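PDB 5YWN: protein induced by osmotic stress, which probably catalyses the NADPH-dependent reduction of ketones, including haloketones, to alcohols, as a member of the dihydroflavonol-4-reductase subfamily. Local coordinates for residues Met1-Thr11 with Val22-Val33; Tyr13-Val22 with Val238-Phe249. The protein carries 1 engineered substitution. All coordinates share one frame; numbering follows the deposited sequence.

Interaction 1. Residues Met1-Thr11 with Val22-Val33; sequences MTTSVFVSGAT and VLSKGYKVVGSV. With NAP (NADP nicotinamide-adenine-dinucleotide phosphate), chain B.
Val5 and Val30 lie at the tight centre of two parallel strands, 4-7 and 28-33. Val5 bonds to the partner strand through both backbone atoms: its N donates to Lys28 O (2.8 Å) and its O accepts from Val30 N. On one side of the sheet Val5 CG2 packs against both Val22 CG1 and the Tyr27 ring, 3.8 Å from Tyr27 CD1. On the other, Phe6 holds CG anti to its backbone N (chi1 -162°), which swings the ring back over the partner strand: Val30 O lies over one face, toward the rim, and Val30 CG1 is 3.7 Å from Phe6 CE2. Past the end of strand 4-7, Ser32 of the partner strand holds the turn: its OG accepts from Gly9 N at 3.0 Å and its O from Ala10 N. Gly31 leaves room for Ala10 CB. The N-terminal end is looser: Thr2 CG2 rests on Gly26 O, a water joins Thr3 N to Gly26 O through a weak second bond, and poorly ordered Met1 only brushes Lys28. The parallel pair, joined by helix 13-24, which crosses over one face of the sheet, is the first beta-alpha-beta unit of a Rossmann fold, its glycine-bearing turn at the cofactor.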
loop_
_atom_site.group_PDB
_atom_site.type_symbol
_atom_site.label_atom_id
_atom_site.label_comp_id
_atom_site.label_asym_id
_atom_site.label_seq_id
_atom_site.Cartn_x
_atom_site.Cartn_y
_atom_site.Cartn_z
ATOM N N MET A 1 10.848 26.693 -10.175
ATOM C CA MET A 1 9.983 26.380 -9.058
ATOM C C MET A 1 9.828 24.863 -8.758
ATOM O O MET A 1 10.143 24.028 -9.595
ATOM C CB MET A 1 8.616 26.953 -9.343
ATOM C CG MET A 1 7.715 27.089 -8.154
ATOM S SD MET A 1 8.569 27.898 -6.812
ATOM C CE MET A 1 7.307 27.785 -5.538
ATOM N N THR A 2 9.328 24.572 -7.561
ATOM C CA THR A 2 9.063 23.250 -7.034
ATOM C C THR A 2 7.849 22.558 -7.647
ATOM O O THR A 2 6.894 23.183 -7.959
ATOM C CB THR A 2 8.825 23.379 -5.524
ATOM O OG1 THR A 2 9.976 23.955 -4.926
ATOM C CG2 THR A 2 8.559 22.093 -4.889
ATOM N N THR A 3 7.907 21.261 -7.772
ATOM C CA THR A 3 6.784 20.452 -8.142
ATOM C C THR A 3 5.923 20.004 -6.951
ATOM O O THR A 3 6.423 19.634 -5.933
ATOM C CB THR A 3 7.301 19.195 -8.818
ATOM O OG1 THR A 3 8.180 19.560 -9.861
ATOM C CG2 THR A 3 6.197 18.372 -9.348
ATOM N N SER A 4 4.630 19.995 -7.142
ATOM C CA SER A 4 3.705 19.507 -6.160
ATOM C C SER A 4 3.142 18.112 -6.473
ATOM O O SER A 4 2.757 17.832 -7.556
ATOM C CB SER A 4 2.555 20.482 -5.963
ATOM O OG SER A 4 2.900 21.466 -5.098
ATOM N N VAL A 5 3.087 17.279 -5.468
ATOM C CA VAL A 5 2.523 15.967 -5.578
ATOM C C VAL A 5 1.224 15.832 -4.784
ATOM O O VAL A 5 1.185 16.128 -3.660
ATOM C CB VAL A 5 3.535 14.891 -5.148
ATOM C CG1 VAL A 5 2.930 13.523 -5.196
ATOM C CG2 VAL A 5 4.825 14.976 -5.910
ATOM N N PHE A 6 0.179 15.354 -5.415
ATOM C CA PHE A 6 -1.066 15.075 -4.733
ATOM C C PHE A 6 -1.140 13.617 -4.263
ATOM O O PHE A 6 -0.867 12.724 -5.028
ATOM C CB PHE A 6 -2.259 15.413 -5.593
ATOM C CG PHE A 6 -3.519 15.552 -4.838
ATOM C CD1 PHE A 6 -4.129 14.473 -4.287
ATOM C CD2 PHE A 6 -4.078 16.783 -4.644
ATOM C CE1 PHE A 6 -5.283 14.619 -3.588
ATOM C CE2 PHE A 6 -5.212 16.944 -3.929
ATOM C CZ PHE A 6 -5.826 15.863 -3.407
ATOM N N VAL A 7 -1.466 13.409 -3.007
ATOM C CA VAL A 7 -1.600 12.077 -2.450
ATOM C C VAL A 7 -2.963 11.866 -1.802
ATOM O O VAL A 7 -3.244 12.420 -0.790
ATOM C CB VAL A 7 -0.500 11.773 -1.423
ATOM C CG1 VAL A 7 -0.658 10.396 -0.845
ATOM C CG2 VAL A 7 0.889 12.001 -1.956
ATOM N N SER A 8 -3.786 11.032 -2.395
ATOM C CA SER A 8 -5.052 10.674 -1.816
ATOM C C SER A 8 -4.896 9.780 -0.578
ATOM O O SER A 8 -3.982 9.059 -0.491
ATOM C CB SER A 8 -5.976 10.052 -2.843
ATOM O OG SER A 8 -5.624 8.772 -3.166
ATOM N N GLY A 9 -5.821 9.862 0.345
ATOM C CA GLY A 9 -5.717 9.126 1.584
ATOM C C GLY A 9 -4.448 9.340 2.379
ATOM O O GLY A 9 -3.777 8.433 2.697
ATOM N N ALA A 10 -4.144 10.579 2.656
ATOM C CA ALA A 10 -2.916 10.957 3.289
ATOM C C ALA A 10 -2.707 10.457 4.734
ATOM O O ALA A 10 -1.649 10.466 5.216
ATOM C CB ALA A 10 -2.741 12.439 3.229
ATOM N N THR A 11 -3.764 10.095 5.399
ATOM C CA THR A 11 -3.726 9.541 6.739
ATOM C C THR A 11 -3.092 8.154 6.893
ATOM O O THR A 11 -2.689 7.810 7.936
ATOM C CB THR A 11 -5.092 9.540 7.418
ATOM O OG1 THR A 11 -6.002 8.826 6.643
ATOM C CG2 THR A 11 -5.582 10.913 7.607
ATOM N N VAL A 22 8.617 11.690 -0.381
ATOM C CA VAL A 22 8.444 12.720 -1.381
ATOM C C VAL A 22 8.881 14.112 -0.866
ATOM O O VAL A 22 9.534 14.833 -1.539
ATOM C CB VAL A 22 7.011 12.650 -1.926
ATOM C CG1 VAL A 22 6.494 13.951 -2.423
ATOM C CG2 VAL A 22 6.885 11.535 -2.937
ATOM N N LEU A 23 8.559 14.413 0.355
ATOM C CA LEU A 23 8.988 15.613 0.986
ATOM C C LEU A 23 10.510 15.674 1.108
ATOM O O LEU A 23 11.069 16.676 0.916
ATOM C CB LEU A 23 8.338 15.772 2.328
ATOM C CG LEU A 23 6.857 16.153 2.310
ATOM C CD1 LEU A 23 6.274 16.228 3.676
ATOM C CD2 LEU A 23 6.597 17.437 1.593
ATOM N N SER A 24 11.140 14.564 1.396
ATOM C CA SER A 24 12.569 14.501 1.534
ATOM C C SER A 24 13.321 14.821 0.258
ATOM O O SER A 24 14.388 15.318 0.289
ATOM C CB SER A 24 13.010 13.181 2.134
ATOM O OG SER A 24 13.164 12.206 1.184
ATOM N N LYS A 25 12.723 14.525 -0.860
ATOM C CA LYS A 25 13.311 14.804 -2.141
ATOM C C LYS A 25 13.026 16.227 -2.681
ATOM O O LYS A 25 13.409 16.569 -3.754
ATOM C CB LYS A 25 12.911 13.739 -3.145
ATOM C CG LYS A 25 13.316 12.334 -2.771
ATOM C CD LYS A 25 14.728 12.008 -3.139
ATOM C CE LYS A 25 15.175 10.707 -2.517
ATOM N NZ LYS A 25 16.611 10.423 -2.714
ATOM N N GLY A 26 12.376 17.039 -1.891
ATOM C CA GLY A 26 12.074 18.381 -2.272
ATOM C C GLY A 26 10.769 18.738 -2.953
ATOM O O GLY A 26 10.526 19.871 -3.232
ATOM N N TYR A 27 9.917 17.768 -3.174
ATOM C CA TYR A 27 8.569 18.025 -3.619
ATOM C C TYR A 27 7.737 18.640 -2.532
ATOM O O TYR A 27 7.977 18.467 -1.400
ATOM C CB TYR A 27 7.913 16.720 -4.064
ATOM C CG TYR A 27 8.573 16.077 -5.223
ATOM C CD1 TYR A 27 8.248 16.423 -6.496
ATOM C CD2 TYR A 27 9.504 15.128 -5.044
ATOM C CE1 TYR A 27 8.864 15.861 -7.572
ATOM C CE2 TYR A 27 10.119 14.560 -6.104
ATOM C CZ TYR A 27 9.782 14.936 -7.370
ATOM O OH TYR A 27 10.367 14.379 -8.404
ATOM N N LYS A 28 6.749 19.384 -2.923
ATOM C CA LYS A 28 5.659 19.697 -2.090
ATOM C C LYS A 28 4.575 18.628 -2.202
ATOM O O LYS A 28 4.509 17.934 -3.150
ATOM C CB LYS A 28 5.122 21.067 -2.401
ATOM C CG LYS A 28 5.851 22.191 -1.736
ATOM C CD LYS A 28 5.237 23.481 -2.175
ATOM C CE LYS A 28 5.782 24.690 -1.484
ATOM N NZ LYS A 28 6.702 25.448 -2.347
ATOM N N VAL A 29 3.723 18.562 -1.208
ATOM C CA VAL A 29 2.675 17.616 -1.148
ATOM C C VAL A 29 1.325 18.227 -0.844
ATOM O O VAL A 29 1.210 19.062 -0.053
ATOM C CB VAL A 29 3.004 16.480 -0.126
ATOM C CG1 VAL A 29 1.818 15.621 0.181
ATOM C CG2 VAL A 29 4.160 15.653 -0.602
ATOM N N VAL A 30 0.313 17.710 -1.477
ATOM C CA VAL A 30 -1.042 17.980 -1.104
ATOM C C VAL A 30 -1.755 16.685 -0.856
ATOM O O VAL A 30 -1.853 15.880 -1.718
ATOM C CB VAL A 30 -1.752 18.752 -2.229
ATOM C CG1 VAL A 30 -3.152 19.145 -1.862
ATOM C CG2 VAL A 30 -0.941 19.915 -2.722
ATOM N N GLY A 31 -2.264 16.510 0.326
ATOM C CA GLY A 31 -2.912 15.304 0.721
ATOM C C GLY A 31 -4.404 15.395 0.854
ATOM O O GLY A 31 -4.884 16.358 1.311
ATOM N N SER A 32 -5.124 14.379 0.422
ATOM C CA SER A 32 -6.543 14.261 0.722
ATOM C C SER A 32 -6.846 13.539 2.047
ATOM O O SER A 32 -6.274 12.548 2.366
ATOM C CB SER A 32 -7.381 13.692 -0.413
ATOM O OG SER A 32 -7.353 12.336 -0.494
ATOM N N VAL A 33 -7.773 14.083 2.778
ATOM C CA VAL A 33 -8.197 13.534 4.029
ATOM C C VAL A 33 -9.708 13.554 4.161
ATOM O O VAL A 33 -10.331 14.352 3.587
ATOM C CB VAL A 33 -7.584 14.284 5.203
ATOM C CG1 VAL A 33 -6.094 14.128 5.273
ATOM C CG2 VAL A 33 -8.009 15.728 5.236
HETATM P PA NAP B . -4.699 1.886 5.578
HETATM O O1A NAP B . -3.490 2.123 6.452
HETATM O O2A NAP B . -6.041 1.605 6.210
HETATM O O5B NAP B . -4.861 3.147 4.590
HETATM C C5B NAP B . -6.117 3.429 3.977
HETATM C C4B NAP B . -6.343 4.935 3.933
HETATM O O4B NAP B . -7.278 5.261 2.899
HETATM C C3B NAP B . -6.901 5.456 5.248
HETATM O O3B NAP B . -6.006 6.402 5.841
HETATM C C2B NAP B . -8.229 6.109 4.918
HETATM O O2B NAP B . -8.222 7.485 5.287
HETATM C C1B NAP B . -8.417 5.955 3.416
HETATM N N9A NAP B . -9.654 5.184 3.133
HETATM C C8A NAP B . -9.866 3.894 3.458
HETATM N N7A NAP B . -11.101 3.496 3.057
HETATM C C5A NAP B . -11.699 4.545 2.462
HETATM C C6A NAP B . -13.005 4.808 1.817
HETATM N N6A NAP B . -13.949 3.840 1.724
HETATM N N1A NAP B . -13.224 6.048 1.324
HETATM C C2A NAP B . -12.300 7.025 1.405
HETATM N N3A NAP B . -11.096 6.848 1.979
HETATM C C4A NAP B . -10.740 5.656 2.516
HETATM O O3 NAP B . -4.358 0.685 4.562
HETATM P PN NAP B . -2.854 0.464 4.033
HETATM O O1N NAP B . -2.382 -0.891 4.501
HETATM O O2N NAP B . -2.049 1.699 4.367
HETATM O O5D NAP B . -3.046 0.407 2.435
HETATM C C5D NAP B . -2.699 1.527 1.623
HETATM C C4D NAP B . -3.028 1.231 0.165
HETATM O O4D NAP B . -2.069 0.319 -0.382
HETATM C C3D NAP B . -4.405 0.605 0.013
HETATM O O3D NAP B . -5.269 1.458 -0.744
HETATM C C2D NAP B . -4.196 -0.716 -0.700
HETATM O O2D NAP B . -4.937 -0.755 -1.924
HETATM C C1D NAP B . -2.703 -0.822 -0.970
HETATM N N1N NAP B . -2.172 -2.060 -0.391
HETATM C C2N NAP B . -1.689 -2.054 0.858
HETATM C C3N NAP B . -1.182 -3.217 1.427
HETATM C C7N NAP B . -0.642 -3.202 2.826
HETATM O O7N NAP B . -0.434 -4.259 3.399
HETATM N N7N NAP B . -0.402 -2.028 3.410
HETATM C C4N NAP B . -1.179 -4.391 0.689
HETATM C C5N NAP B . -1.686 -4.371 -0.602
HETATM C C6N NAP B . -2.181 -3.182 -1.123
HETATM P P2B NAP B . -8.707 7.940 6.753
HETATM O O1X NAP B . -9.194 9.355 6.552
HETATM O O2X NAP B . -9.793 6.951 7.101
HETATM O O3X NAP B . -7.463 7.823 7.601
HETATM O O HOH W 1 10.417 20.080 -6.541
#

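Interaction 2. Residues Tyr13-Val22 with Val238-Phe249; sequences YLAQQIIALV and VRDVAKAHLAAF. With NAP (NADP nicotinamide-adenine-dinucleotide phosphate), chain B.
Leu14 pushes into a hole formed by Val238, Val241, Ala242 and His245, a knob-into-hole contact in which Leu14 CD1 comes 3.6 Å from Val241 CG1, the side chains crossing at about a right angle. Apolar packing continues along the helices, whose axes cross at -60° and approach to 8.6 Å. Ala242 is the small residue at the crossing: its CB fits against the backbone of Ile18 and is 3.9 Å from Ile18 CG1. With CG anti to the backbone N (chi1 174°), the Leu21 branch extends so that CD2 lies on Ala242 O and beside Lys243 CA. Gln17 runs beside Arg239, its NE2 3.9 Å from Arg239 CG. Val22 CG2 meets the edge of the Phe249 ring.

Two CH-pi contacts add to this. Val238 CG2 lies over one face of the Tyr13 ring, 4.2 Å from its centroid, while Tyr13 OH bonds to Gly197. Ile18 CD1 stands 3.6 Å from the centroid of the His245 ring, nearly on the ring normal. In this Rossmann fold, helix 13-24 follows the first strand and starts at the cofactor, where Tyr13 N and Leu14 N point weak bonds at the NADP diphosphate.

Within helix 238-249, His245 ND1 donates to Val241 O (3.0 Å); the oxygen lies in the imidazole plane, but the nitrogen sits well above the carbonyl plane. His245 NE2 bonds to Thr123; together these fix the ring's rotation. With an alanine here, Ile18 CD1 is likely to face a gap, and Val241 O and Thr123 OG1 to lose a partner. Gln17 NE2 is hydrogen-bonded to Pro198 O.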
loop_
_atom_site.group_PDB
_atom_site.type_symbol
_atom_site.label_atom_id
_atom_site.label_comp_id
_atom_site.label_asym_id
_atom_site.label_seq_id
_atom_site.Cartn_x
_atom_site.Cartn_y
_atom_site.Cartn_z
ATOM N N TYR A 13 -0.987 4.417 6.324
ATOM C CA TYR A 13 0.327 3.919 6.635
ATOM C C TYR A 13 1.305 4.012 5.486
ATOM O O TYR A 13 2.301 4.612 5.607
ATOM C CB TYR A 13 0.177 2.462 7.078
ATOM C CG TYR A 13 1.401 1.549 7.142
ATOM C CD1 TYR A 13 2.484 1.825 7.942
ATOM C CD2 TYR A 13 1.413 0.368 6.475
ATOM C CE1 TYR A 13 3.542 0.945 8.028
ATOM C CE2 TYR A 13 2.459 -0.483 6.531
ATOM C CZ TYR A 13 3.532 -0.202 7.315
ATOM O OH TYR A 13 4.531 -1.093 7.349
ATOM N N LEU A 14 0.968 3.458 4.360
ATOM C CA LEU A 14 1.750 3.637 3.153
ATOM C C LEU A 14 1.829 5.100 2.665
ATOM O O LEU A 14 2.826 5.557 2.261
ATOM C CB LEU A 14 1.178 2.813 2.029
ATOM C CG LEU A 14 1.797 3.012 0.670
ATOM C CD1 LEU A 14 3.262 2.709 0.785
ATOM C CD2 LEU A 14 1.139 2.104 -0.338
ATOM N N ALA A 15 0.725 5.780 2.721
ATOM C CA ALA A 15 0.630 7.128 2.242
ATOM C C ALA A 15 1.571 8.073 3.000
ATOM O O ALA A 15 2.209 8.839 2.407
ATOM C CB ALA A 15 -0.777 7.596 2.347
ATOM N N GLN A 16 1.654 7.923 4.310
ATOM C CA GLN A 16 2.572 8.688 5.132
ATOM C C GLN A 16 4.049 8.453 4.824
ATOM O O GLN A 16 4.773 9.335 4.844
ATOM C CB GLN A 16 2.271 8.554 6.613
ATOM C CG GLN A 16 1.014 9.269 7.038
ATOM C CD GLN A 16 0.874 9.477 8.519
ATOM O OE1 GLN A 16 1.705 10.059 9.137
ATOM N NE2 GLN A 16 -0.209 9.011 9.066
ATOM N N GLN A 17 4.444 7.221 4.586
ATOM C CA GLN A 17 5.763 6.912 4.147
ATOM C C GLN A 17 6.059 7.482 2.766
ATOM O O GLN A 17 7.078 7.972 2.553
ATOM C CB GLN A 17 6.046 5.418 4.218
ATOM C CG GLN A 17 6.305 4.870 5.616
ATOM C CD GLN A 17 7.704 5.165 6.147
ATOM O OE1 GLN A 17 8.348 6.015 5.709
ATOM N NE2 GLN A 17 8.115 4.437 7.091
ATOM N N ILE A 18 5.107 7.417 1.870
ATOM C CA ILE A 18 5.241 8.027 0.590
ATOM C C ILE A 18 5.443 9.538 0.768
ATOM O O ILE A 18 6.298 10.070 0.196
ATOM C CB ILE A 18 3.997 7.750 -0.280
ATOM C CG1 ILE A 18 3.982 6.297 -0.750
ATOM C CG2 ILE A 18 3.892 8.696 -1.467
ATOM C CD1 ILE A 18 2.752 5.905 -1.492
ATOM N N ILE A 19 4.639 10.162 1.598
ATOM C CA ILE A 19 4.712 11.571 1.822
ATOM C C ILE A 19 6.066 11.973 2.407
ATOM O O ILE A 19 6.662 12.823 1.925
ATOM C CB ILE A 19 3.545 12.059 2.707
ATOM C CG1 ILE A 19 2.204 11.947 1.968
ATOM C CG2 ILE A 19 3.778 13.473 3.211
ATOM C CD1 ILE A 19 0.992 12.050 2.806
ATOM N N ALA A 20 6.539 11.254 3.403
ATOM C CA ALA A 20 7.826 11.527 4.004
ATOM C C ALA A 20 8.948 11.394 2.997
ATOM O O ALA A 20 9.822 12.181 2.998
ATOM C CB ALA A 20 8.074 10.644 5.185
ATOM N N LEU A 21 8.901 10.391 2.153
ATOM C CA LEU A 21 9.865 10.279 1.127
ATOM C C LEU A 21 9.790 11.390 0.098
ATOM O O LEU A 21 10.757 11.952 -0.225
ATOM C CB LEU A 21 9.773 8.948 0.442
ATOM C CG LEU A 21 10.672 8.768 -0.774
ATOM C CD1 LEU A 21 12.114 8.884 -0.402
ATOM C CD2 LEU A 21 10.415 7.480 -1.525
ATOM N N VAL A 22 8.617 11.690 -0.381
ATOM C CA VAL A 22 8.444 12.720 -1.381
ATOM C C VAL A 22 8.881 14.112 -0.866
ATOM O O VAL A 22 9.534 14.833 -1.539
ATOM C CB VAL A 22 7.011 12.650 -1.926
ATOM C CG1 VAL A 22 6.494 13.951 -2.423
ATOM C CG2 VAL A 22 6.885 11.535 -2.937
ATOM N N VAL A 238 7.688 -1.242 3.699
ATOM C CA VAL A 238 6.914 -0.071 3.400
ATOM C C VAL A 238 7.780 0.996 2.713
ATOM O O VAL A 238 7.331 1.647 1.849
ATOM C CB VAL A 238 6.156 0.458 4.626
ATOM C CG1 VAL A 238 7.099 0.963 5.657
ATOM C CG2 VAL A 238 5.210 1.571 4.251
ATOM N N ARG A 239 9.011 1.117 3.133
ATOM C CA ARG A 239 9.924 2.045 2.580
ATOM C C ARG A 239 10.274 1.737 1.118
ATOM O O ARG A 239 10.440 2.605 0.344
ATOM C CB ARG A 239 11.119 2.240 3.457
ATOM C CG ARG A 239 10.779 2.749 4.830
ATOM C CD ARG A 239 11.845 2.420 5.836
ATOM N NE ARG A 239 11.825 1.042 6.246
ATOM C CZ ARG A 239 12.621 0.524 7.155
ATOM N NH1 ARG A 239 13.504 1.268 7.770
ATOM N NH2 ARG A 239 12.540 -0.718 7.447
ATOM N N ASP A 240 10.375 0.463 0.813
ATOM C CA ASP A 240 10.492 0.009 -0.534
ATOM C C ASP A 240 9.248 0.306 -1.413
ATOM O O ASP A 240 9.376 0.684 -2.509
ATOM C CB ASP A 240 10.892 -1.440 -0.573
ATOM C CG ASP A 240 12.267 -1.681 -0.008
ATOM O OD1 ASP A 240 13.132 -0.899 -0.248
ATOM O OD2 ASP A 240 12.458 -2.649 0.665
ATOM N N VAL A 241 8.055 0.139 -0.860
ATOM C CA VAL A 241 6.851 0.470 -1.568
ATOM C C VAL A 241 6.799 1.956 -1.902
ATOM O O VAL A 241 6.496 2.322 -3.000
ATOM C CB VAL A 241 5.576 0.029 -0.872
ATOM C CG1 VAL A 241 4.404 0.374 -1.742
ATOM C CG2 VAL A 241 5.591 -1.449 -0.645
ATOM N N ALA A 242 7.186 2.766 -0.949
ATOM C CA ALA A 242 7.252 4.181 -1.153
ATOM C C ALA A 242 8.253 4.588 -2.248
ATOM O O ALA A 242 7.936 5.331 -3.074
ATOM C CB ALA A 242 7.515 4.912 0.138
ATOM N N LYS A 243 9.415 3.995 -2.238
ATOM C CA LYS A 243 10.404 4.231 -3.239
ATOM C C LYS A 243 9.889 3.833 -4.594
ATOM O O LYS A 243 10.161 4.484 -5.522
ATOM C CB LYS A 243 11.727 3.575 -2.925
ATOM C CG LYS A 243 12.458 4.213 -1.776
ATOM C CD LYS A 243 13.875 3.723 -1.598
ATOM C CE LYS A 243 13.954 2.386 -0.917
ATOM N NZ LYS A 243 15.314 2.012 -0.569
ATOM N N ALA A 244 9.116 2.755 -4.659
ATOM C CA ALA A 244 8.476 2.319 -5.881
ATOM C C ALA A 244 7.479 3.328 -6.431
ATOM O O ALA A 244 7.416 3.529 -7.591
ATOM C CB ALA A 244 7.851 0.959 -5.749
ATOM N N HIS A 245 6.751 3.961 -5.554
ATOM C CA HIS A 245 5.863 5.019 -5.971
ATOM C C HIS A 245 6.656 6.182 -6.593
ATOM O O HIS A 245 6.296 6.667 -7.591
ATOM C CB HIS A 245 4.935 5.456 -4.850
ATOM C CG HIS A 245 3.759 4.557 -4.631
ATOM N ND1 HIS A 245 3.860 3.330 -4.044
ATOM C CD2 HIS A 245 2.463 4.699 -4.960
ATOM C CE1 HIS A 245 2.679 2.773 -3.990
ATOM N NE2 HIS A 245 1.813 3.588 -4.531
ATOM N N LEU A 246 7.775 6.532 -5.997
ATOM C CA LEU A 246 8.627 7.548 -6.534
ATOM C C LEU A 246 9.154 7.199 -7.901
ATOM O O LEU A 246 9.008 7.954 -8.799
ATOM C CB LEU A 246 9.783 7.811 -5.622
ATOM C CG LEU A 246 10.661 8.966 -5.977
ATOM C CD1 LEU A 246 9.896 10.235 -5.759
ATOM C CD2 LEU A 246 11.916 8.951 -5.147
ATOM N N ALA A 247 9.651 5.999 -8.044
ATOM C CA ALA A 247 10.098 5.493 -9.307
ATOM C C ALA A 247 8.942 5.527 -10.303
ATOM O O ALA A 247 9.119 5.862 -11.421
ATOM C CB ALA A 247 10.562 4.070 -9.168
ATOM N N ALA A 248 7.771 5.211 -9.840
ATOM C CA ALA A 248 6.617 5.046 -10.679
ATOM C C ALA A 248 6.232 6.306 -11.423
ATOM O O ALA A 248 5.666 6.214 -12.444
ATOM C CB ALA A 248 5.440 4.508 -9.913
ATOM N N PHE A 249 6.475 7.452 -10.807
ATOM C CA PHE A 249 6.296 8.720 -11.468
ATOM C C PHE A 249 7.519 9.440 -12.034
ATOM O O PHE A 249 7.384 10.235 -12.900
ATOM C CB PHE A 249 5.374 9.643 -10.689
ATOM C CG PHE A 249 5.997 10.365 -9.521
ATOM C CD1 PHE A 249 6.662 11.541 -9.687
ATOM C CD2 PHE A 249 5.812 9.922 -8.254
ATOM C CE1 PHE A 249 7.182 12.199 -8.608
ATOM C CE2 PHE A 249 6.290 10.597 -7.180
ATOM C CZ PHE A 249 6.975 11.733 -7.349
HETATM P PA NAP B . -4.699 1.886 5.578
HETATM O O1A NAP B . -3.490 2.123 6.452
HETATM O O2A NAP B . -6.041 1.605 6.210
HETATM O O5B NAP B . -4.861 3.147 4.590
HETATM C C5B NAP B . -6.117 3.429 3.977
HETATM C C4B NAP B . -6.343 4.935 3.933
HETATM O O4B NAP B . -7.278 5.261 2.899
HETATM C C3B NAP B . -6.901 5.456 5.248
HETATM O O3B NAP B . -6.006 6.402 5.841
HETATM C C2B NAP B . -8.229 6.109 4.918
HETATM O O2B NAP B . -8.222 7.485 5.287
HETATM C C1B NAP B . -8.417 5.955 3.416
HETATM N N9A NAP B . -9.654 5.184 3.133
HETATM C C8A NAP B . -9.866 3.894 3.458
HETATM N N7A NAP B . -11.101 3.496 3.057
HETATM C C5A NAP B . -11.699 4.545 2.462
HETATM C C6A NAP B . -13.005 4.808 1.817
HETATM N N6A NAP B . -13.949 3.840 1.724
HETATM N N1A NAP B . -13.224 6.048 1.324
HETATM C C2A NAP B . -12.300 7.025 1.405
HETATM N N3A NAP B . -11.096 6.848 1.979
HETATM C C4A NAP B . -10.740 5.656 2.516
HETATM O O3 NAP B . -4.358 0.685 4.562
HETATM P PN NAP B . -2.854 0.464 4.033
HETATM O O1N NAP B . -2.382 -0.891 4.501
HETATM O O2N NAP B . -2.049 1.699 4.367
HETATM O O5D NAP B . -3.046 0.407 2.435
HETATM C C5D NAP B . -2.699 1.527 1.623
HETATM C C4D NAP B . -3.028 1.231 0.165
HETATM O O4D NAP B . -2.069 0.319 -0.382
HETATM C C3D NAP B . -4.405 0.605 0.013
HETATM O O3D NAP B . -5.269 1.458 -0.744
HETATM C C2D NAP B . -4.196 -0.716 -0.700
HETATM O O2D NAP B . -4.937 -0.755 -1.924
HETATM C C1D NAP B . -2.703 -0.822 -0.970
HETATM N N1N NAP B . -2.172 -2.060 -0.391
HETATM C C2N NAP B . -1.689 -2.054 0.858
HETATM C C3N NAP B . -1.182 -3.217 1.427
HETATM C C7N NAP B . -0.642 -3.202 2.826
HETATM O O7N NAP B . -0.434 -4.259 3.399
HETATM N N7N NAP B . -0.402 -2.028 3.410
HETATM C C4N NAP B . -1.179 -4.391 0.689
HETATM C C5N NAP B . -1.686 -4.371 -0.602
HETATM C C6N NAP B . -2.181 -3.182 -1.123
HETATM P P2B NAP B . -8.707 7.940 6.753
HETATM O O1X NAP B . -9.194 9.355 6.552
HETATM O O2X NAP B . -9.793 6.951 7.101
HETATM O O3X NAP B . -7.463 7.823 7.601
#

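How the interactions relate
Interactions 1 and 2 meet through helix 13-24, with their centres about 11 Å apart and Val22 common to both. Along the chain the segments alternate: 1-11, 13-22, 22-33, then 238-249 after more than two hundred residues. Interaction 1 thus joins close neighbours in sequence within the seven-stranded parallel sheet, whereas interaction 2 brings a distant helix against helix 13-24, which connects strands 4-7 and 28-33. The turn after strand 4-7 packs directly on the helix, with Ala10 CB 3.8 Å from Ile19 CD1 and Thr11 O probably hydrogen-bonded to Gln16 NE2. Both contacts reach NADP, interaction 1 beside the adenosine ribose and its 2'-phosphate, interaction 2 at the diphosphate, so each contributes part of the same cofactor site.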